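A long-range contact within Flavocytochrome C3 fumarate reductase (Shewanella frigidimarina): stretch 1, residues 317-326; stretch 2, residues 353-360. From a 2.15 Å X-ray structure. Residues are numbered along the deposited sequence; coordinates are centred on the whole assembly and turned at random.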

# COMPACT_ATOMS: atom_id res chain seq x y z
N MET A 317 1.55 -4.22 9.27
CA MET A 317 1.26 -4.18 7.85
C MET A 317 -0.26 -4.31 7.61
O MET A 317 -0.89 -3.61 6.82
CB MET A 317 2.03 -5.30 7.11
CG MET A 317 3.55 -5.07 7.08
SD MET A 317 4.44 -6.42 6.34
CE MET A 317 4.03 -6.48 4.63
N ILE A 318 -0.91 -5.31 8.27
CA ILE A 318 -2.37 -5.45 8.15
C ILE A 318 -3.12 -4.19 8.54
O ILE A 318 -3.98 -3.79 7.79
CB ILE A 318 -2.92 -6.62 9.05
CG1 ILE A 318 -2.31 -7.91 8.51
CG2 ILE A 318 -4.44 -6.58 9.12
CD1 ILE A 318 -2.76 -8.43 7.18
N ALA A 319 -2.86 -3.57 9.68
CA ALA A 319 -3.50 -2.37 10.15
C ALA A 319 -3.23 -1.22 9.15
O ALA A 319 -4.18 -0.51 8.84
CB ALA A 319 -3.02 -1.95 11.53
N TYR A 320 -2.08 -1.18 8.48
CA TYR A 320 -1.83 -0.14 7.51
C TYR A 320 -2.54 -0.29 6.17
O TYR A 320 -3.01 0.68 5.54
CB TYR A 320 -0.32 0.03 7.21
CG TYR A 320 -0.17 1.50 6.78
CD1 TYR A 320 -0.21 2.53 7.72
CD2 TYR A 320 -0.08 1.76 5.44
CE1 TYR A 320 -0.11 3.87 7.28
CE2 TYR A 320 0.04 3.08 5.01
CZ TYR A 320 0.04 4.12 5.93
OH TYR A 320 0.13 5.39 5.44
N TYR A 321 -2.61 -1.49 5.65
CA TYR A 321 -3.18 -1.77 4.35
C TYR A 321 -4.68 -2.00 4.50
O TYR A 321 -5.46 -1.72 3.58
CB TYR A 321 -2.51 -3.00 3.73
CG TYR A 321 -1.05 -2.87 3.35
CD1 TYR A 321 -0.64 -1.71 2.68
CD2 TYR A 321 -0.07 -3.81 3.65
CE1 TYR A 321 0.67 -1.54 2.28
CE2 TYR A 321 1.26 -3.63 3.25
CZ TYR A 321 1.63 -2.48 2.57
OH TYR A 321 2.90 -2.26 2.14
N ARG A 322 -5.13 -2.62 5.60
CA ARG A 322 -6.51 -3.08 5.74
C ARG A 322 -6.95 -2.91 7.18
O ARG A 322 -7.19 -3.90 7.90
CB ARG A 322 -6.66 -4.60 5.37
CG ARG A 322 -6.61 -4.90 3.88
CD ARG A 322 -7.97 -4.41 3.28
NE ARG A 322 -7.99 -4.70 1.84
CZ ARG A 322 -7.50 -3.81 0.95
NH1 ARG A 322 -7.03 -2.66 1.41
NH2 ARG A 322 -7.53 -4.11 -0.36
N PRO A 323 -7.06 -1.68 7.68
CA PRO A 323 -7.50 -1.42 9.01
C PRO A 323 -8.82 -1.99 9.44
O PRO A 323 -8.87 -2.27 10.64
CB PRO A 323 -7.53 0.15 9.17
CG PRO A 323 -7.75 0.57 7.76
CD PRO A 323 -7.07 -0.43 6.86
N THR A 324 -9.78 -2.34 8.61
CA THR A 324 -11.05 -2.86 9.04
C THR A 324 -10.91 -4.37 9.31
O THR A 324 -11.84 -4.93 9.85
CB THR A 324 -12.22 -2.70 8.05
OG1 THR A 324 -11.92 -3.19 6.74
CG2 THR A 324 -12.58 -1.24 8.02
N MET A 325 -9.74 -4.93 8.97
CA MET A 325 -9.40 -6.29 9.29
C MET A 325 -8.47 -6.37 10.48
O MET A 325 -8.15 -7.49 10.87
CB MET A 325 -8.76 -6.99 8.08
CG MET A 325 -9.65 -6.78 6.85
SD MET A 325 -8.86 -7.45 5.35
CE MET A 325 -9.08 -9.21 5.50
N LYS A 326 -8.10 -5.29 11.16
CA LYS A 326 -7.08 -5.37 12.18
C LYS A 326 -7.48 -6.21 13.41
O LYS A 326 -6.55 -6.44 14.19
CB LYS A 326 -6.61 -4.02 12.74
CG LYS A 326 -7.61 -3.19 13.51
CD LYS A 326 -6.86 -2.04 14.13
CE LYS A 326 -7.62 -0.76 14.25
NZ LYS A 326 -8.56 -0.63 15.40
N ASP A 353 -0.62 -5.02 -6.34
CA ASP A 353 -1.80 -5.20 -5.49
C ASP A 353 -1.46 -5.35 -4.02
O ASP A 353 -2.06 -6.21 -3.30
CB ASP A 353 -2.66 -6.43 -5.93
CG ASP A 353 -2.99 -6.48 -7.40
OD1 ASP A 353 -3.28 -5.39 -7.98
OD2 ASP A 353 -3.01 -7.55 -8.06
N ILE A 354 -0.62 -4.45 -3.46
CA ILE A 354 0.12 -4.78 -2.23
C ILE A 354 -0.83 -4.98 -1.06
O ILE A 354 -0.69 -5.79 -0.12
CB ILE A 354 1.16 -3.71 -1.93
CG1 ILE A 354 2.02 -3.99 -0.70
CG2 ILE A 354 0.47 -2.34 -1.76
CD1 ILE A 354 2.92 -5.24 -0.83
N ASP A 355 -1.95 -4.24 -1.11
CA ASP A 355 -2.83 -4.15 0.06
C ASP A 355 -3.96 -5.18 0.02
O ASP A 355 -4.76 -5.16 0.97
CB ASP A 355 -3.33 -2.73 0.24
CG ASP A 355 -4.08 -2.04 -0.88
OD1 ASP A 355 -3.81 -2.36 -2.05
OD2 ASP A 355 -4.94 -1.20 -0.56
N TRP A 356 -3.97 -6.16 -0.84
CA TRP A 356 -5.13 -7.04 -1.06
C TRP A 356 -5.00 -8.29 -0.15
O TRP A 356 -3.97 -8.98 -0.29
CB TRP A 356 -5.39 -7.40 -2.55
CG TRP A 356 -6.10 -6.22 -3.15
CD1 TRP A 356 -5.52 -5.15 -3.80
CD2 TRP A 356 -7.49 -5.95 -3.12
NE1 TRP A 356 -6.47 -4.23 -4.18
CE2 TRP A 356 -7.69 -4.69 -3.75
CE3 TRP A 356 -8.58 -6.63 -2.57
CZ2 TRP A 356 -8.96 -4.11 -3.86
CZ3 TRP A 356 -9.83 -6.03 -2.66
CH2 TRP A 356 -10.01 -4.82 -3.34
N VAL A 357 -5.82 -8.33 0.88
CA VAL A 357 -5.79 -9.35 1.93
C VAL A 357 -7.13 -10.14 1.99
O VAL A 357 -8.28 -9.66 1.93
CB VAL A 357 -5.48 -8.72 3.29
CG1 VAL A 357 -5.42 -9.74 4.44
CG2 VAL A 357 -4.17 -7.91 3.19
N GLN A 358 -6.92 -11.46 1.86
CA GLN A 358 -8.05 -12.41 1.89
C GLN A 358 -8.15 -12.95 3.31
O GLN A 358 -7.17 -13.28 3.98
CB GLN A 358 -7.94 -13.52 0.89
CG GLN A 358 -8.99 -14.65 1.09
CD GLN A 358 -8.51 -15.74 0.16
OE1 GLN A 358 -7.61 -16.49 0.50
NE2 GLN A 358 -9.09 -15.77 -1.03
N ALA A 359 -9.43 -13.02 3.69
CA ALA A 359 -9.72 -13.56 5.03
C ALA A 359 -10.67 -14.75 4.99
O ALA A 359 -11.44 -14.85 4.06
CB ALA A 359 -10.45 -12.49 5.85
N HIS A 360 -10.90 -15.36 6.14
CA HIS A 360 -11.86 -16.47 6.21
C HIS A 360 -12.78 -16.08 7.34
O HIS A 360 -12.36 -15.64 8.38
CB HIS A 360 -11.10 -17.80 6.42
CG HIS A 360 -12.05 -18.95 6.58
ND1 HIS A 360 -12.25 -19.91 5.63
CD2 HIS A 360 -12.85 -19.29 7.62
CE1 HIS A 360 -13.15 -20.79 6.05
NE2 HIS A 360 -13.45 -20.45 7.26
O HOH W 1 -4.82 0.28 1.71
O HOH W 2 -8.80 -7.07 0.98
O HOH W 3 -6.97 -1.92 -2.17

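The contact between these two stretches illustrates a general principle: a buried arginine at the end of a helix can tie a distant turn to it by spending its charge on a carboxylate, an aromatic face and ordered water, while apolar side chains close the packing around it. The helix runs through Tyr-321, and Arg-322, the first residue to leave helical geometry, still donates its backbone N to Ile-318 O at 2.7 Å. Across from it, a type I turn from Asp-353 to Trp-356 leads into an extended strand, and the backbones come near one another at Tyr-321 and Asp-355, whose CA atoms lie 4.9 Å apart.

One direct hydrogen bond joins the stretches, and it belongs to a salt bridge: Arg-322 NH1 to Asp-355 OD2, 3.2 Å. The guanidinium also lies over the face of the Trp-356 ring, with Arg-322 CZ 4.6 Å from the centroid of the six-membered ring, a cation-pi arrangement in which positive charge meets the electron-rich indole. Over one face of the guanidinium lies backbone, with Asp-355 O 3.1 Å from Arg-322 CZ; the angles there are too poor for hydrogen bonds. Water completes the polar network. Water 2 accepts from Arg-322 NE and donates to Val-357 O, water 3 links Arg-322 NH2 to Asp-355 OD2, and water 1 donates to both Tyr-321 O and that same carboxylate oxygen.

Apolar contacts extend the interface. Tyr-321 CZ approaches Ile-354 CG1 at 3.6 Å, placing the ring against the turn. Val-357 points toward the first stretch, where its CG1 meets Ile-318 CD1 at 4.0 Å and Met-325 CE at 3.8 Å. The same Met-325 CE reaches Ala-359 CB at 3.6 Å, so one flexible thioether side chain spans alternate residues of the strand.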